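Long-range contact in H/ACA ribonucleoprotein complex non-core subunit NAF1 (Saccharomyces cerevisiae, PDB 2V3M), which binds RNA and takes part in box H/ACA snoRNP assembly, leaving as the particle matures, when GAR1 replaces it: residues 16-30 / 59-73. Sequence-based numbering, arbitrary orientation.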
loop_
_atom_site.group_PDB
_atom_site.type_symbol
_atom_site.label_atom_id
_atom_site.label_comp_id
_atom_site.label_asym_id
_atom_site.label_seq_id
_atom_site.Cartn_x
_atom_site.Cartn_y
_atom_site.Cartn_z
ATOM N N PRO A 16 -4.378 5.395 18.593
ATOM C CA PRO A 16 -3.214 5.806 19.388
ATOM C C PRO A 16 -2.069 6.522 18.579
ATOM O O PRO A 16 -1.820 6.224 17.386
ATOM C CB PRO A 16 -2.744 4.467 19.926
ATOM C CG PRO A 16 -2.867 3.539 18.565
ATOM C CD PRO A 16 -3.998 4.234 17.735
ATOM N N GLU A 17 -1.362 7.417 19.277
ATOM C CA GLU A 17 -0.496 8.394 18.727
ATOM C C GLU A 17 0.708 8.617 19.579
ATOM O O GLU A 17 0.659 8.577 20.806
ATOM C CB GLU A 17 -1.270 9.634 18.798
ATOM C CG GLU A 17 -0.671 10.662 18.093
ATOM C CD GLU A 17 -1.659 11.713 17.759
ATOM O OE1 GLU A 17 -2.855 11.441 17.744
ATOM O OE2 GLU A 17 -1.242 12.830 17.481
ATOM N N LEU A 18 1.783 8.948 18.915
ATOM C CA LEU A 18 3.046 8.881 19.550
ATOM C C LEU A 18 3.672 10.233 19.690
ATOM O O LEU A 18 3.809 10.924 18.686
ATOM C CB LEU A 18 3.890 8.204 18.564
ATOM C CG LEU A 18 4.334 6.775 18.423
ATOM C CD1 LEU A 18 5.346 6.624 19.211
ATOM C CD2 LEU A 18 3.437 5.782 18.806
ATOM N N PRO A 19 4.120 10.589 20.916
ATOM C CA PRO A 19 4.721 11.901 21.080
ATOM C C PRO A 19 5.963 12.020 20.198
ATOM O O PRO A 19 6.550 11.052 19.704
ATOM C CB PRO A 19 5.077 11.974 22.576
ATOM C CG PRO A 19 4.762 10.668 23.124
ATOM C CD PRO A 19 4.111 9.790 22.158
ATOM N N GLU A 20 6.343 13.249 19.958
ATOM C CA GLU A 20 7.586 13.509 19.233
ATOM C C GLU A 20 8.854 13.117 19.971
ATOM O O GLU A 20 9.743 12.550 19.353
ATOM C CB GLU A 20 7.766 14.986 19.048
ATOM C CG GLU A 20 7.065 15.497 17.952
ATOM C CD GLU A 20 6.987 16.994 18.051
ATOM O OE1 GLU A 20 7.894 17.629 18.689
ATOM O OE2 GLU A 20 5.998 17.517 17.490
ATOM N N ASP A 21 9.008 13.487 21.251
ATOM C CA ASP A 21 10.282 13.160 21.895
ATOM C C ASP A 21 10.392 11.683 22.237
ATOM O O ASP A 21 11.333 11.297 22.911
ATOM C CB ASP A 21 10.522 13.977 23.148
ATOM C CG ASP A 21 9.410 13.948 24.014
ATOM O OD1 ASP A 21 8.382 13.875 23.433
ATOM O OD2 ASP A 21 9.506 13.983 25.229
ATOM N N TYR A 22 9.432 10.866 21.812
ATOM C CA TYR A 22 9.496 9.455 22.096
ATOM C C TYR A 22 10.569 8.897 21.221
ATOM O O TYR A 22 10.542 8.990 19.969
ATOM C CB TYR A 22 8.189 8.751 21.767
ATOM C CG TYR A 22 8.212 7.261 21.986
ATOM C CD1 TYR A 22 8.276 6.756 23.266
ATOM C CD2 TYR A 22 8.167 6.358 20.903
ATOM C CE1 TYR A 22 8.286 5.424 23.513
ATOM C CE2 TYR A 22 8.162 4.972 21.132
ATOM C CZ TYR A 22 8.235 4.541 22.483
ATOM O OH TYR A 22 8.244 3.243 22.902
ATOM N N GLU A 23 11.526 8.302 21.899
ATOM C CA GLU A 23 12.549 7.557 21.208
ATOM C C GLU A 23 12.732 6.181 21.760
ATOM O O GLU A 23 12.790 6.014 22.988
ATOM C CB GLU A 23 13.848 8.197 21.446
ATOM C CG GLU A 23 13.794 9.535 21.122
ATOM C CD GLU A 23 15.144 10.048 21.004
ATOM O OE1 GLU A 23 15.387 10.521 19.913
ATOM O OE2 GLU A 23 15.971 9.954 21.940
ATOM N N ILE A 24 12.880 5.207 20.848
ATOM C CA ILE A 24 13.128 3.853 21.299
ATOM C C ILE A 24 14.504 3.836 21.918
ATOM O O ILE A 24 15.518 4.200 21.323
ATOM C CB ILE A 24 12.992 2.830 20.218
ATOM C CG1 ILE A 24 11.596 2.927 19.582
ATOM C CG2 ILE A 24 13.186 1.485 20.817
ATOM C CD1 ILE A 24 11.516 3.419 18.081
ATOM N N SER A 25 14.521 3.454 23.162
ATOM C CA SER A 25 15.768 3.318 23.885
ATOM C C SER A 25 16.691 2.199 23.292
ATOM O O SER A 25 16.242 1.146 22.828
ATOM C CB SER A 25 15.398 3.081 25.344
ATOM O OG SER A 25 16.416 2.429 26.029
ATOM N N GLU A 26 17.994 2.416 23.315
ATOM C CA GLU A 26 18.933 1.460 22.702
ATOM C C GLU A 26 19.053 0.085 23.365
ATOM O O GLU A 26 19.607 -0.879 22.819
ATOM C CB GLU A 26 20.292 2.079 22.745
ATOM C CG GLU A 26 21.163 1.648 21.637
ATOM C CD GLU A 26 21.023 2.434 20.382
ATOM O OE1 GLU A 26 20.041 2.326 19.729
ATOM O OE2 GLU A 26 21.920 3.128 19.963
ATOM N N LYS A 27 18.577 0.041 24.591
ATOM C CA LYS A 27 18.469 -1.180 25.333
ATOM C C LYS A 27 17.357 -2.044 24.822
ATOM O O LYS A 27 17.485 -3.245 24.927
ATOM C CB LYS A 27 18.031 -0.885 26.746
ATOM C CG LYS A 27 18.787 0.019 27.413
ATOM C CD LYS A 27 19.954 -0.706 27.813
ATOM C CE LYS A 27 20.702 0.140 28.668
ATOM N NZ LYS A 27 20.514 1.466 28.199
ATOM N N THR A 28 16.232 -1.478 24.381
ATOM C CA THR A 28 15.088 -2.324 24.327
ATOM C C THR A 28 15.238 -3.325 23.184
ATOM O O THR A 28 16.055 -3.111 22.282
ATOM C CB THR A 28 13.736 -1.572 24.359
ATOM O OG1 THR A 28 13.603 -0.624 23.309
ATOM C CG2 THR A 28 13.544 -0.888 25.624
ATOM N N ILE A 29 14.484 -4.427 23.252
ATOM C CA ILE A 29 14.527 -5.471 22.241
ATOM C C ILE A 29 13.703 -5.066 21.056
ATOM O O ILE A 29 12.629 -4.521 21.187
ATOM C CB ILE A 29 14.144 -6.835 22.831
ATOM C CG1 ILE A 29 15.023 -7.030 24.063
ATOM C CG2 ILE A 29 14.286 -7.942 21.780
ATOM C CD1 ILE A 29 15.037 -8.294 24.716
ATOM N N ILE A 30 14.297 -5.302 19.906
ATOM C CA ILE A 30 13.751 -4.989 18.617
ATOM C C ILE A 30 13.585 -6.366 17.943
ATOM O O ILE A 30 14.440 -7.259 18.133
ATOM C CB ILE A 30 14.760 -4.040 17.909
ATOM C CG1 ILE A 30 14.079 -2.801 17.439
ATOM C CG2 ILE A 30 15.345 -4.559 16.656
ATOM C CD1 ILE A 30 13.878 -1.915 18.425
ATOM N N GLU A 59 -2.073 -4.875 19.266
ATOM C CA GLU A 59 -2.669 -3.592 18.833
ATOM C C GLU A 59 -1.756 -2.586 19.477
ATOM O O GLU A 59 -1.366 -2.794 20.628
ATOM C CB GLU A 59 -4.055 -3.370 19.446
ATOM C CG GLU A 59 -4.818 -2.218 18.788
ATOM C CD GLU A 59 -5.402 -1.192 19.794
ATOM O OE1 GLU A 59 -4.972 -0.010 19.676
ATOM O OE2 GLU A 59 -6.276 -1.531 20.668
ATOM N N GLY A 60 -1.418 -1.486 18.831
ATOM C CA GLY A 60 -0.525 -0.572 19.555
ATOM C C GLY A 60 0.955 -1.024 19.569
ATOM O O GLY A 60 1.752 -0.612 20.438
ATOM N N SER A 61 1.352 -1.869 18.608
ATOM C CA SER A 61 2.761 -2.342 18.587
ATOM C C SER A 61 3.452 -1.260 17.816
ATOM O O SER A 61 2.823 -0.762 16.815
ATOM C CB SER A 61 2.848 -3.656 17.750
ATOM O OG SER A 61 1.562 -4.351 17.682
ATOM N N ILE A 62 4.689 -0.925 18.197
ATOM C CA ILE A 62 5.431 0.123 17.449
ATOM C C ILE A 62 6.483 -0.430 16.501
ATOM O O ILE A 62 7.365 -1.195 16.940
ATOM C CB ILE A 62 6.274 0.987 18.333
ATOM C CG1 ILE A 62 5.620 1.443 19.667
ATOM C CG2 ILE A 62 6.808 2.139 17.528
ATOM C CD1 ILE A 62 4.150 1.406 19.771
ATOM N N PHE A 63 6.417 -0.009 15.233
ATOM C CA PHE A 63 7.382 -0.371 14.228
ATOM C C PHE A 63 8.527 0.628 14.223
ATOM O O PHE A 63 8.292 1.823 14.468
ATOM C CB PHE A 63 6.669 -0.352 12.913
ATOM C CG PHE A 63 5.636 -1.400 12.792
ATOM C CD1 PHE A 63 4.364 -1.192 13.300
ATOM C CD2 PHE A 63 5.885 -2.594 12.116
ATOM C CE1 PHE A 63 3.375 -2.201 13.153
ATOM C CE2 PHE A 63 4.919 -3.575 11.985
ATOM C CZ PHE A 63 3.688 -3.396 12.503
ATOM N N CYS A 64 9.724 0.145 13.906
ATOM C CA CYS A 64 10.933 0.981 13.703
ATOM C C CYS A 64 11.872 0.341 12.693
ATOM O O CYS A 64 11.667 -0.781 12.348
ATOM C CB CYS A 64 11.698 1.136 15.013
ATOM S SG CYS A 64 12.274 -0.471 15.803
ATOM N N LEU A 65 12.877 1.056 12.241
ATOM C CA LEU A 65 13.865 0.510 11.372
ATOM C C LEU A 65 14.888 -0.142 12.283
ATOM O O LEU A 65 14.729 -0.047 13.461
ATOM C CB LEU A 65 14.442 1.648 10.511
ATOM C CG LEU A 65 13.669 1.988 9.208
ATOM C CD1 LEU A 65 12.433 1.172 8.993
ATOM C CD2 LEU A 65 13.384 3.432 9.139
ATOM N N GLU A 66 15.923 -0.774 11.750
ATOM C CA GLU A 66 17.064 -1.287 12.523
ATOM C C GLU A 66 17.795 -0.227 13.281
ATOM O O GLU A 66 18.428 -0.512 14.277
ATOM C CB GLU A 66 18.035 -1.977 11.593
ATOM C CG GLU A 66 18.843 -2.997 12.245
ATOM C CD GLU A 66 19.544 -3.899 11.260
ATOM O OE1 GLU A 66 20.053 -4.920 11.691
ATOM O OE2 GLU A 66 19.577 -3.599 10.047
ATOM N N ASP A 67 17.813 1.009 12.807
ATOM C CA ASP A 67 18.581 1.999 13.589
ATOM C C ASP A 67 17.693 2.626 14.655
ATOM O O ASP A 67 17.981 3.673 15.220
ATOM C CB ASP A 67 19.183 3.090 12.728
ATOM C CG ASP A 67 18.146 3.854 11.915
ATOM O OD1 ASP A 67 16.948 3.497 11.973
ATOM O OD2 ASP A 67 18.548 4.803 11.172
ATOM N N ARG A 68 16.585 1.982 14.917
ATOM C CA ARG A 68 15.627 2.504 15.860
ATOM C C ARG A 68 14.910 3.828 15.486
ATOM O O ARG A 68 14.350 4.517 16.330
ATOM C CB ARG A 68 16.224 2.550 17.244
ATOM C CG ARG A 68 16.287 1.208 17.912
ATOM C CD ARG A 68 17.375 1.139 18.903
ATOM N NE ARG A 68 17.913 -0.222 18.972
ATOM C CZ ARG A 68 17.462 -1.177 19.792
ATOM N NH1 ARG A 68 16.414 -0.928 20.571
ATOM N NH2 ARG A 68 18.012 -2.401 19.816
ATOM N N THR A 69 14.898 4.130 14.195
ATOM C CA THR A 69 14.116 5.203 13.674
ATOM C C THR A 69 12.682 4.724 13.814
ATOM O O THR A 69 12.283 3.692 13.298
ATOM C CB THR A 69 14.435 5.502 12.219
ATOM O OG1 THR A 69 15.760 6.042 12.127
ATOM C CG2 THR A 69 13.458 6.526 11.724
ATOM N N LEU A 70 11.903 5.476 14.567
ATOM C CA LEU A 70 10.556 5.109 14.856
ATOM C C LEU A 70 9.611 5.347 13.665
ATOM O O LEU A 70 9.530 6.518 13.195
ATOM C CB LEU A 70 10.109 5.958 16.006
ATOM C CG LEU A 70 8.563 6.107 16.058
ATOM C CD1 LEU A 70 8.012 4.908 16.791
ATOM C CD2 LEU A 70 7.959 7.441 16.703
ATOM N N ILE A 71 8.891 4.286 13.214
ATOM C CA ILE A 71 7.945 4.425 12.147
ATOM C C ILE A 71 6.568 4.857 12.652
ATOM O O ILE A 71 6.012 5.930 12.387
ATOM C CB ILE A 71 7.779 3.199 11.393
ATOM C CG1 ILE A 71 9.120 2.830 10.706
ATOM C CG2 ILE A 71 6.598 3.463 10.415
ATOM C CD1 ILE A 71 9.070 1.602 9.877
ATOM N N GLY A 72 6.003 4.011 13.458
ATOM C CA GLY A 72 4.762 4.427 14.130
ATOM C C GLY A 72 3.929 3.190 14.492
ATOM O O GLY A 72 4.398 2.042 14.656
HETATM N N MSE A 73 2.650 3.416 14.688
HETATM C CA MSE A 73 1.866 2.405 15.386
HETATM C C MSE A 73 0.962 1.740 14.418
HETATM O O MSE A 73 0.469 2.368 13.457
HETATM C CB MSE A 73 0.975 3.076 16.291
HETATM C CG MSE A 73 0.577 2.173 17.316
HETATM SE SE MSE A 73 1.514 3.338 18.460
HETATM C CE MSE A 73 0.497 3.550 20.020
#
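Arg68 sets its guanidinium group against the type I turn from Ser25 to Thr28, its edge toward Thr28 O. NH1 donates to Thr28 O at 2.8 Å, with an N-H...O angle of 160°. Thr28 O lies in the guanidinium plane, but the donor sits above the carbonyl plane. NH2 adds a weak second bond to the same oxygen. Ile30 CD1 lies over one face of the group, and Glu26 O over the opposite face, offset toward the rim. The Glu26 chain bends at chi2 (86°), which brings OE1 within 3.4 Å of Arg68 NE. This salt bridge is one of charge alone, since OE1 stands well out of the guanidinium plane. With an alanine at Arg68, Thr28 O would probably lose these two donors and the Glu26 carboxylate this positive partner.

Beside this polar grip, Ile24 CD1 packs on Leu70 CB at 3.6 Å and also on Cys64 CB. Ile30 CG1 and CD1 both rest on Cys64 SG. Farther along, Leu18 and Leu70 meet tip to tip, CD1 to CD2 at 3.7 Å. Leu70 CD2 also nears the edge of the Tyr22 ring. The bends at chi2 and chi3 of selenomethionine Met73 set SE beside Leu18 CD2 and CE against Pro16 CB.

Segment 16-30 is the irregular lead into strand 30-40. It runs over one side of the hairpin of strands 62-65 and 70-73 in the Gar1-like domain. Strand 108-112 borders the apolar patch, where Ile24 touches Val112 and Ile30 touches Phe110. The chemistry implies a mostly apolar seam, closed at the hairpin turn by one arginine that hydrogen-bonds a carbonyl and meets a carboxylate by charge.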